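PDB 2YB5: putative fusidic acid resistance protein from Staphylococcus aureus, which probably binds elongation factor G and mediates resistance to fusidic acid by clearing the drug-stalled factor from the ribosome. Local coordinates for residues E8-V13 and D202-L207; I84-I89 and I113-I118; K97-V102 and G144-I149. One frame throughout, in Å; residues are numbered along the deposited sequence.

Contact 1: residues E8-V13 and D202-L207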
loop_
_atom_site.group_PDB
_atom_site.type_symbol
_atom_site.label_atom_id
_atom_site.label_comp_id
_atom_site.label_asym_id
_atom_site.label_seq_id
_atom_site.Cartn_x
_atom_site.Cartn_y
_atom_site.Cartn_z
ATOM N N GLU A 8 -8.437 5.176 2.906
ATOM C CA GLU A 8 -7.224 5.123 2.096
ATOM C C GLU A 8 -6.958 3.701 1.608
ATOM O O GLU A 8 -7.401 2.724 2.220
ATOM C CB GLU A 8 -6.035 5.657 2.894
ATOM C CG GLU A 8 -6.206 7.102 3.384
ATOM C CD GLU A 8 -6.456 8.095 2.257
ATOM O OE1 GLU A 8 -5.885 7.922 1.154
ATOM O OE2 GLU A 8 -7.221 9.061 2.476
ATOM N N VAL A 9 -6.272 3.597 0.478
ATOM C CA VAL A 9 -5.883 2.307 -0.094
ATOM C C VAL A 9 -5.104 1.450 0.918
ATOM O O VAL A 9 -5.347 0.241 1.039
ATOM C CB VAL A 9 -5.030 2.510 -1.389
ATOM C CG1 VAL A 9 -4.321 1.233 -1.793
ATOM C CG2 VAL A 9 -5.908 3.021 -2.536
ATOM N N TYR A 10 -4.167 2.065 1.640
ATOM C CA TYR A 10 -3.403 1.317 2.654
ATOM C C TYR A 10 -4.276 0.774 3.811
ATOM O O TYR A 10 -4.001 -0.295 4.336
ATOM C CB TYR A 10 -2.215 2.125 3.174
ATOM C CG TYR A 10 -2.545 3.385 3.933
ATOM C CD1 TYR A 10 -2.772 3.358 5.309
ATOM C CD2 TYR A 10 -2.581 4.615 3.287
ATOM C CE1 TYR A 10 -3.055 4.521 6.015
ATOM C CE2 TYR A 10 -2.864 5.777 3.978
ATOM C CZ TYR A 10 -3.096 5.727 5.337
ATOM O OH TYR A 10 -3.369 6.892 6.010
ATOM N N LYS A 11 -5.343 1.488 4.173
ATOM C CA LYS A 11 -6.298 0.988 5.175
ATOM C C LYS A 11 -7.069 -0.215 4.661
ATOM O O LYS A 11 -7.379 -1.126 5.436
ATOM C CB LYS A 11 -7.283 2.072 5.631
ATOM C CG LYS A 11 -6.651 3.171 6.485
ATOM C CD LYS A 11 -6.402 2.698 7.916
ATOM C CE LYS A 11 -5.732 3.762 8.788
ATOM N NZ LYS A 11 -5.665 3.321 10.231
ATOM N N PHE A 12 -7.370 -0.229 3.365
ATOM C CA PHE A 12 -8.021 -1.380 2.763
ATOM C C PHE A 12 -7.115 -2.613 2.778
ATOM O O PHE A 12 -7.583 -3.734 2.961
ATOM C CB PHE A 12 -8.487 -1.079 1.334
ATOM C CG PHE A 12 -9.146 -2.255 0.663
ATOM C CD1 PHE A 12 -10.498 -2.495 0.833
ATOM C CD2 PHE A 12 -8.403 -3.139 -0.114
ATOM C CE1 PHE A 12 -11.115 -3.585 0.220
ATOM C CE2 PHE A 12 -9.009 -4.241 -0.713
ATOM C CZ PHE A 12 -10.367 -4.461 -0.550
ATOM N N VAL A 13 -5.819 -2.400 2.586
ATOM C CA VAL A 13 -4.859 -3.492 2.634
ATOM C C VAL A 13 -4.829 -4.067 4.041
ATOM O O VAL A 13 -4.824 -5.294 4.214
ATOM C CB VAL A 13 -3.464 -3.040 2.179
ATOM C CG1 VAL A 13 -2.449 -4.161 2.348
ATOM C CG2 VAL A 13 -3.525 -2.593 0.719
ATOM N N ASP A 202 0.562 -1.678 4.180
ATOM C CA ASP A 202 -0.621 -1.446 5.029
ATOM C C ASP A 202 -0.560 -0.177 5.884
ATOM O O ASP A 202 -1.501 0.096 6.622
ATOM C CB ASP A 202 -0.926 -2.658 5.900
ATOM C CG ASP A 202 0.193 -2.992 6.860
ATOM O OD1 ASP A 202 1.107 -2.162 7.061
ATOM O OD2 ASP A 202 0.159 -4.101 7.407
ATOM N N ASP A 203 0.513 0.610 5.758
ATOM C CA ASP A 203 0.652 1.855 6.522
ATOM C C ASP A 203 1.508 2.882 5.774
ATOM O O ASP A 203 2.715 2.695 5.630
ATOM C CB ASP A 203 1.255 1.544 7.897
ATOM C CG ASP A 203 1.156 2.707 8.875
ATOM O OD1 ASP A 203 0.831 3.833 8.462
ATOM O OD2 ASP A 203 1.413 2.487 10.077
ATOM N N ILE A 204 0.882 3.965 5.305
ATOM C CA ILE A 204 1.607 5.037 4.570
ATOM C C ILE A 204 2.761 5.609 5.392
ATOM O O ILE A 204 3.733 6.102 4.822
ATOM C CB ILE A 204 0.674 6.187 4.102
ATOM C CG1 ILE A 204 1.348 7.052 3.026
ATOM C CG2 ILE A 204 0.205 7.062 5.287
ATOM C CD1 ILE A 204 1.504 6.354 1.689
ATOM N N ASN A 205 2.666 5.507 6.723
ATOM C CA ASN A 205 3.765 5.892 7.604
ATOM C C ASN A 205 5.069 5.186 7.260
ATOM O O ASN A 205 6.126 5.783 7.403
ATOM C CB ASN A 205 3.436 5.635 9.083
ATOM C CG ASN A 205 2.595 6.728 9.705
ATOM O OD1 ASN A 205 2.408 7.796 9.132
ATOM N ND2 ASN A 205 2.089 6.461 10.915
ATOM N N ASN A 206 4.992 3.927 6.820
ATOM C CA ASN A 206 6.181 3.168 6.432
ATOM C C ASN A 206 6.920 3.859 5.279
ATOM O O ASN A 206 8.145 3.853 5.234
ATOM C CB ASN A 206 5.837 1.733 6.008
ATOM C CG ASN A 206 5.185 0.888 7.132
ATOM O OD1 ASN A 206 5.060 1.318 8.280
ATOM N ND2 ASN A 206 4.769 -0.329 6.778
ATOM N N LEU A 207 6.169 4.435 4.338
ATOM C CA LEU A 207 6.773 5.178 3.236
ATOM C C LEU A 207 7.351 6.504 3.712
ATOM O O LEU A 207 8.437 6.906 3.270
ATOM C CB LEU A 207 5.747 5.440 2.130
ATOM C CG LEU A 207 6.267 6.216 0.922
ATOM C CD1 LEU A 207 7.369 5.423 0.207
ATOM C CD2 LEU A 207 5.101 6.544 -0.023
#
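Tyr10 in the first turn of helix 9-27 packs on Ile204 at the start of helix 204-214, where the N-terminal helical part of the protein meets the last helix of the zinc-finger part. The tyrosine ring carries the contact. Its CG sits between the backbone N and the carbonyl carbon (chi1 65°). One ring face is turned to the backbone and side chain of Ile204. Ile204 CB lies over that face, 3.9 Å from the centroid of the Tyr10 ring and 25° off its normal, a CH-pi contact. The methyl Ile204 CG2 settles toward the phenol end, 3.6 Å from Tyr10 CZ and 3.7 Å from Tyr10 OH. Ile204 N rests above the same face, nearer the rim, while Asp202 O comes to the ring edge, 3.7 Å from Tyr10 CD1. One turn along the helix, Val13 CG1 touches Asp202 CB at 4.1 Å, the two side chains crossing at about a right angle.

No hydrogen bond spans the two segments. Tyr10 O and Asp202 O approach to 3.4 Å, but both are acceptors and no bond forms between them; the apolar contacts of the Tyr10 ring and Val13 hold the segments together. The carboxylate of Asp202 leads away from 8-13, and its OD2 is hydrogen-bonded to Gln17, two turns into helix 9-27. Asp203 turns its side chain back on its own helix: OD1 accepts from Asn205 N at 3.0 Å, from well above the carboxylate plane, an N-cap bond at the start of helix 204-214. An aromatic side chain laid on a capped helix start thus forms part of the seam between helical domain and treble-clef zinc finger, the two-domain build of FusB-type proteins.

Contact 2: residues I84-I89 and I113-I118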
loop_
_atom_site.group_PDB
_atom_site.type_symbol
_atom_site.label_atom_id
_atom_site.label_comp_id
_atom_site.label_asym_id
_atom_site.label_seq_id
_atom_site.Cartn_x
_atom_site.Cartn_y
_atom_site.Cartn_z
ATOM N N ILE A 84 -13.189 2.865 -1.271
ATOM C CA ILE A 84 -11.768 3.234 -1.331
ATOM C C ILE A 84 -11.564 4.584 -2.018
ATOM O O ILE A 84 -11.981 4.773 -3.164
ATOM C CB ILE A 84 -10.925 2.198 -2.116
ATOM C CG1 ILE A 84 -11.014 0.811 -1.479
ATOM C CG2 ILE A 84 -9.472 2.645 -2.197
ATOM C CD1 ILE A 84 -10.290 -0.278 -2.272
ATOM N N GLN A 85 -10.894 5.499 -1.319
ATOM C CA GLN A 85 -10.455 6.777 -1.894
ATOM C C GLN A 85 -9.341 6.555 -2.918
ATOM O O GLN A 85 -8.223 6.170 -2.552
ATOM C CB GLN A 85 -9.948 7.697 -0.773
ATOM C CG GLN A 85 -9.425 9.054 -1.216
ATOM C CD GLN A 85 -10.520 10.002 -1.650
ATOM O OE1 GLN A 85 -10.454 10.572 -2.739
ATOM N NE2 GLN A 85 -11.533 10.184 -0.804
ATOM N N ASP A 86 -9.638 6.802 -4.191
ATOM C CA ASP A 86 -8.653 6.614 -5.263
ATOM C C ASP A 86 -7.428 7.502 -5.099
ATOM O O ASP A 86 -7.498 8.617 -4.580
ATOM C CB ASP A 86 -9.260 6.911 -6.640
ATOM C CG ASP A 86 -10.276 5.890 -7.056
ATOM O OD1 ASP A 86 -11.414 5.956 -6.555
ATOM O OD2 ASP A 86 -9.940 5.036 -7.901
ATOM N N PHE A 87 -6.298 6.977 -5.553
ATOM C CA PHE A 87 -5.064 7.738 -5.638
ATOM C C PHE A 87 -5.219 8.744 -6.775
ATOM O O PHE A 87 -5.577 8.364 -7.883
ATOM C CB PHE A 87 -3.908 6.787 -5.929
ATOM C CG PHE A 87 -2.567 7.444 -5.951
ATOM C CD1 PHE A 87 -1.822 7.551 -4.793
ATOM C CD2 PHE A 87 -2.045 7.953 -7.135
ATOM C CE1 PHE A 87 -0.569 8.141 -4.800
ATOM C CE2 PHE A 87 -0.806 8.553 -7.156
ATOM C CZ PHE A 87 -0.062 8.647 -5.982
ATOM N N GLU A 88 -4.973 10.017 -6.483
ATOM C CA GLU A 88 -4.942 11.069 -7.506
ATOM C C GLU A 88 -3.539 11.156 -8.094
ATOM O O GLU A 88 -2.550 11.283 -7.360
ATOM C CB GLU A 88 -5.365 12.416 -6.921
ATOM C CG GLU A 88 -6.784 12.376 -6.350
ATOM C CD GLU A 88 -7.254 13.707 -5.800
ATOM O OE1 GLU A 88 -6.460 14.678 -5.784
ATOM O OE2 GLU A 88 -8.428 13.776 -5.378
ATOM N N ILE A 89 -3.462 11.030 -9.408
ATOM C CA ILE A 89 -2.202 11.064 -10.102
ATOM C C ILE A 89 -2.018 12.493 -10.606
ATOM O O ILE A 89 -2.913 13.031 -11.255
ATOM C CB ILE A 89 -2.180 10.105 -11.308
ATOM C CG1 ILE A 89 -2.513 8.674 -10.877
ATOM C CG2 ILE A 89 -0.822 10.152 -11.970
ATOM C CD1 ILE A 89 -2.284 7.636 -11.982
ATOM N N ILE A 113 -2.175 1.261 -14.383
ATOM C CA ILE A 113 -2.473 1.717 -13.023
ATOM C C ILE A 113 -3.950 1.629 -12.642
ATOM O O ILE A 113 -4.800 2.289 -13.242
ATOM C CB ILE A 113 -2.001 3.160 -12.791
ATOM C CG1 ILE A 113 -0.550 3.336 -13.251
ATOM C CG2 ILE A 113 -2.121 3.513 -11.319
ATOM C CD1 ILE A 113 -0.036 4.757 -13.149
ATOM N N ASP A 114 -4.227 0.813 -11.625
ATOM C CA ASP A 114 -5.511 0.808 -10.932
ATOM C C ASP A 114 -5.390 1.713 -9.707
ATOM O O ASP A 114 -4.596 1.441 -8.814
ATOM C CB ASP A 114 -5.864 -0.612 -10.505
ATOM C CG ASP A 114 -7.289 -0.739 -10.036
ATOM O OD1 ASP A 114 -7.794 0.183 -9.360
ATOM O OD2 ASP A 114 -7.913 -1.774 -10.346
ATOM N N THR A 115 -6.184 2.777 -9.654
ATOM C CA THR A 115 -5.976 3.817 -8.646
ATOM C C THR A 115 -6.532 3.469 -7.260
ATOM O O THR A 115 -6.252 4.172 -6.295
ATOM C CB THR A 115 -6.490 5.208 -9.121
ATOM O OG1 THR A 115 -7.860 5.119 -9.526
ATOM C CG2 THR A 115 -5.644 5.712 -10.277
ATOM N N LYS A 116 -7.286 2.374 -7.157
ATOM C CA LYS A 116 -7.724 1.862 -5.859
ATOM C C LYS A 116 -6.727 0.834 -5.286
ATOM O O LYS A 116 -7.015 0.186 -4.283
ATOM C CB LYS A 116 -9.116 1.229 -5.977
ATOM C CG LYS A 116 -10.206 2.197 -6.432
ATOM C CD LYS A 116 -11.518 1.468 -6.675
ATOM C CE LYS A 116 -12.598 2.396 -7.176
ATOM N NZ LYS A 116 -13.051 3.365 -6.139
ATOM N N GLU A 117 -5.579 0.677 -5.945
ATOM C CA GLU A 117 -4.582 -0.313 -5.547
ATOM C C GLU A 117 -3.231 0.276 -5.204
ATOM O O GLU A 117 -2.291 -0.476 -4.895
ATOM C CB GLU A 117 -4.381 -1.339 -6.660
ATOM C CG GLU A 117 -5.631 -2.079 -7.069
ATOM C CD GLU A 117 -5.298 -3.260 -7.949
ATOM O OE1 GLU A 117 -4.519 -3.070 -8.912
ATOM O OE2 GLU A 117 -5.794 -4.373 -7.672
ATOM N N ILE A 118 -3.112 1.597 -5.225
ATOM C CA ILE A 118 -1.841 2.222 -4.877
ATOM C C ILE A 118 -1.986 3.316 -3.832
ATOM O O ILE A 118 -2.904 4.138 -3.885
ATOM C CB ILE A 118 -1.077 2.752 -6.112
ATOM C CG1 ILE A 118 -1.963 3.596 -7.015
ATOM C CG2 ILE A 118 -0.454 1.603 -6.907
ATOM C CD1 ILE A 118 -1.138 4.395 -8.030
#
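Asp86 grips two consecutive residues of the type I beta turn Asp114 to Glu117 with its two carboxylate oxygens. Thr115 OG1 donates to Asp86 OD2 at 2.6 Å, using the anti lone pair of that oxygen, and Lys116 NZ reaches Asp86 OD1 at 3.1 Å on the syn side, a hydrogen-bonded salt bridge. The lysine chain is extended until its last bond, where chi4 of -69° bends NZ toward the carboxylate; lower down, Lys116 CG lies 3.2 Å from Asp86 OD2. Shared between a hydroxyl and an ammonium, the carboxylate would be favoured in its charged form. A backbone bond adds to this, Phe87 N to Thr115 O at 2.9 Å.

The turn is reinforced by an Asx turn in which Asp114 OD1 accepts from Lys116 N at 3.1 Å. Neither segment belongs to a regular helix or strand: the contact pairs the loop that follows helix 70-80 with the one that leads into strand 121-125.

Apolar groups flank the polar centre. Ile84 CG2 and CD1 lie against Lys116 CB, and the same isoleucine meets Val9 and Phe12 of helix 9-27. Phe87, with CG anti to the backbone N (chi1 -176°), offers one ring face to Ile118 CD1, a CH-pi contact 4.2 Å from the ring centroid. Ile118 in turn touches Phe195 of helix 194-200. At the far end Ile89 and Ile113 meet tip to tip, Ile89 CD1 lying 3.8 Å from Ile113 CD1.

Contact 3: residues K97-V102 and G144-I149; sequences KIFRKV and GIYGEI
Tyr146 sets the CD2-CE2 side of its ring against two side chains of 97-102, Phe99 and Val102, each of which it passes in the opposite direction. Phe99 CD1 lies 3.7 Å from Tyr146 CD2, with the two ring planes inclined at 67° and the centroids 6.0 Å apart, an oblique pairing. Val102 CG2 touches further out, 3.6 Å from Tyr146 CE2, and reaches on toward CZ and OH. Tyr146 CB points toward 97-102, and chi1 of 71° sets CG between the backbone N and the carbonyl carbon. The turn that carries both partners, type I from Phe99 to Val102, follows directly on helix 92-98 and is closed by Val102 N to Phe99 O at 2.9 Å.

The strand is 142-149, the middle one of the five-stranded antiparallel sheet in the treble-clef zinc-finger part of the protein. Successive residues face opposite sides: Tyr146 faces the turn after helix 92-98, whereas Ile145 points away from it and packs on Ile211 and Ile214 of helix 204-214. The neighbouring strand 130-136 completes the aromatic group, since Tyr132 meets the Phe99 ring edge-to-face and also touches the Tyr146 ring.

Nearer the start of the strand segment, Phe99 brings its far edge to the backbone: Phe99 CE1 is 3.6 Å from Ile145 O, which lies near the ring plane. Ile98 CG2 covers one face of that ring, 3.8 Å above its centre, and rests at the same time on the strand, 3.6 Å from Gly144 CA. Gly144 has no side chain, and Ile98 CG2 and the Phe99 ring come close to its backbone.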
loop_
_atom_site.group_PDB
_atom_site.type_symbol
_atom_site.label_atom_id
_atom_site.label_comp_id
_atom_site.label_asym_id
_atom_site.label_seq_id
_atom_site.Cartn_x
_atom_site.Cartn_y
_atom_site.Cartn_z
ATOM N N LYS A 97 6.815 19.651 -12.424
ATOM C CA LYS A 97 7.216 20.544 -11.335
ATOM C C LYS A 97 7.858 19.799 -10.172
ATOM O O LYS A 97 8.863 20.237 -9.625
ATOM C CB LYS A 97 6.019 21.343 -10.820
ATOM C CG LYS A 97 6.371 22.265 -9.646
ATOM C CD LYS A 97 5.377 23.404 -9.545
ATOM C CE LYS A 97 5.814 24.460 -8.533
ATOM N NZ LYS A 97 5.080 25.743 -8.781
ATOM N N ILE A 98 7.258 18.679 -9.788
ATOM C CA ILE A 98 7.819 17.826 -8.739
ATOM C C ILE A 98 9.244 17.407 -9.108
ATOM O O ILE A 98 10.143 17.443 -8.265
ATOM C CB ILE A 98 6.942 16.580 -8.514
ATOM C CG1 ILE A 98 5.613 16.987 -7.879
ATOM C CG2 ILE A 98 7.674 15.534 -7.644
ATOM C CD1 ILE A 98 4.533 15.906 -7.970
ATOM N N PHE A 99 9.449 17.028 -10.368
ATOM C CA PHE A 99 10.775 16.630 -10.855
ATOM C C PHE A 99 11.382 17.692 -11.792
ATOM O O PHE A 99 11.939 17.367 -12.844
ATOM C CB PHE A 99 10.684 15.262 -11.529
ATOM C CG PHE A 99 10.224 14.178 -10.599
ATOM C CD1 PHE A 99 11.004 13.809 -9.516
ATOM C CD2 PHE A 99 9.010 13.551 -10.784
ATOM C CE1 PHE A 99 10.588 12.822 -8.651
ATOM C CE2 PHE A 99 8.583 12.557 -9.911
ATOM C CZ PHE A 99 9.371 12.192 -8.851
ATOM N N ARG A 100 11.286 18.952 -11.356
ATOM C CA ARG A 100 11.695 20.147 -12.125
ATOM C C ARG A 100 13.110 20.067 -12.713
ATOM O O ARG A 100 13.354 20.566 -13.810
ATOM C CB ARG A 100 11.589 21.384 -11.208
ATOM C CG ARG A 100 12.090 22.710 -11.781
ATOM C CD ARG A 100 11.119 23.314 -12.770
ATOM N NE ARG A 100 9.897 23.775 -12.103
ATOM C CZ ARG A 100 9.738 24.969 -11.530
ATOM N NH1 ARG A 100 10.720 25.874 -11.533
ATOM N NH2 ARG A 100 8.579 25.261 -10.946
ATOM N N LYS A 101 14.036 19.459 -11.979
ATOM C CA LYS A 101 15.432 19.382 -12.426
ATOM C C LYS A 101 15.689 18.295 -13.476
ATOM O O LYS A 101 16.765 18.270 -14.082
ATOM C CB LYS A 101 16.369 19.165 -11.232
ATOM C CG LYS A 101 16.455 20.352 -10.277
ATOM C CD LYS A 101 17.419 20.040 -9.146
ATOM C CE LYS A 101 17.484 21.153 -8.111
ATOM N NZ LYS A 101 18.447 20.814 -7.007
ATOM N N VAL A 102 14.721 17.402 -13.680
ATOM C CA VAL A 102 14.860 16.317 -14.643
ATOM C C VAL A 102 14.415 16.819 -16.012
ATOM O O VAL A 102 13.246 17.141 -16.211
ATOM C CB VAL A 102 14.034 15.082 -14.215
ATOM C CG1 VAL A 102 14.097 13.975 -15.264
ATOM C CG2 VAL A 102 14.526 14.569 -12.868
ATOM N N GLY A 144 7.614 13.994 -4.276
ATOM C CA GLY A 144 8.235 13.001 -5.122
ATOM C C GLY A 144 9.721 12.887 -4.844
ATOM O O GLY A 144 10.377 13.842 -4.387
ATOM N N ILE A 145 10.248 11.705 -5.125
ATOM C CA ILE A 145 11.657 11.413 -4.978
ATOM C C ILE A 145 12.019 10.483 -6.132
ATOM O O ILE A 145 11.145 9.825 -6.687
ATOM C CB ILE A 145 11.905 10.737 -3.605
ATOM C CG1 ILE A 145 13.386 10.735 -3.242
ATOM C CG2 ILE A 145 11.350 9.315 -3.598
ATOM C CD1 ILE A 145 13.689 10.065 -1.890
ATOM N N TYR A 146 13.290 10.438 -6.510
ATOM C CA TYR A 146 13.769 9.419 -7.444
ATOM C C TYR A 146 15.184 8.991 -7.090
ATOM O O TYR A 146 15.877 9.678 -6.349
ATOM C CB TYR A 146 13.716 9.906 -8.891
ATOM C CG TYR A 146 14.721 10.969 -9.272
ATOM C CD1 TYR A 146 15.989 10.626 -9.752
ATOM C CD2 TYR A 146 14.397 12.314 -9.197
ATOM C CE1 TYR A 146 16.911 11.602 -10.109
ATOM C CE2 TYR A 146 15.306 13.299 -9.567
ATOM C CZ TYR A 146 16.559 12.942 -10.019
ATOM O OH TYR A 146 17.451 13.925 -10.376
ATOM N N GLY A 147 15.598 7.851 -7.628
ATOM C CA GLY A 147 16.935 7.346 -7.390
ATOM C C GLY A 147 17.297 6.205 -8.307
ATOM O O GLY A 147 16.462 5.726 -9.078
ATOM N N GLU A 148 18.552 5.784 -8.220
ATOM C CA GLU A 148 19.057 4.651 -8.979
ATOM C C GLU A 148 18.615 3.334 -8.351
ATOM O O GLU A 148 18.704 3.138 -7.123
ATOM C CB GLU A 148 20.594 4.688 -9.059
ATOM C CG GLU A 148 21.180 3.657 -10.049
ATOM C CD GLU A 148 22.693 3.747 -10.204
ATOM O OE1 GLU A 148 23.184 4.770 -10.739
ATOM O OE2 GLU A 148 23.390 2.790 -9.791
ATOM N N ILE A 149 18.149 2.422 -9.193
ATOM C CA ILE A 149 17.803 1.087 -8.740
ATOM C C ILE A 149 18.344 0.054 -9.739
ATOM O O ILE A 149 17.998 0.078 -10.914
ATOM C CB ILE A 149 16.272 0.958 -8.509
ATOM C CG1 ILE A 149 15.954 -0.330 -7.737
ATOM C CG2 ILE A 149 15.500 1.046 -9.827
ATOM C CD1 ILE A 149 14.580 -0.348 -7.072
#

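Overall arrangement
From the N terminus, the chain enters helix 9-27 at 8-13, and 202-207 comes back to that helix near the end of the chain, so contact 1 closes a loop spanning nearly the whole protein. Contacts 2 and 3 both fall within that loop. They cross one another: 97-102 lies between the segments of contact 2, while its partner 144-149 comes after 113-118. Contact 2 joins the two loops between the helical part and the sheet; contact 3 ties the end of helix 92-98 to the sheet's middle strand. Contacts 1 and 2 touch through Val9, whose CG2 packs on Ile84 CG2, whereas contact 3 stands apart, its centre about 23 Å from that of contact 1 and about 21 Å from that of contact 2.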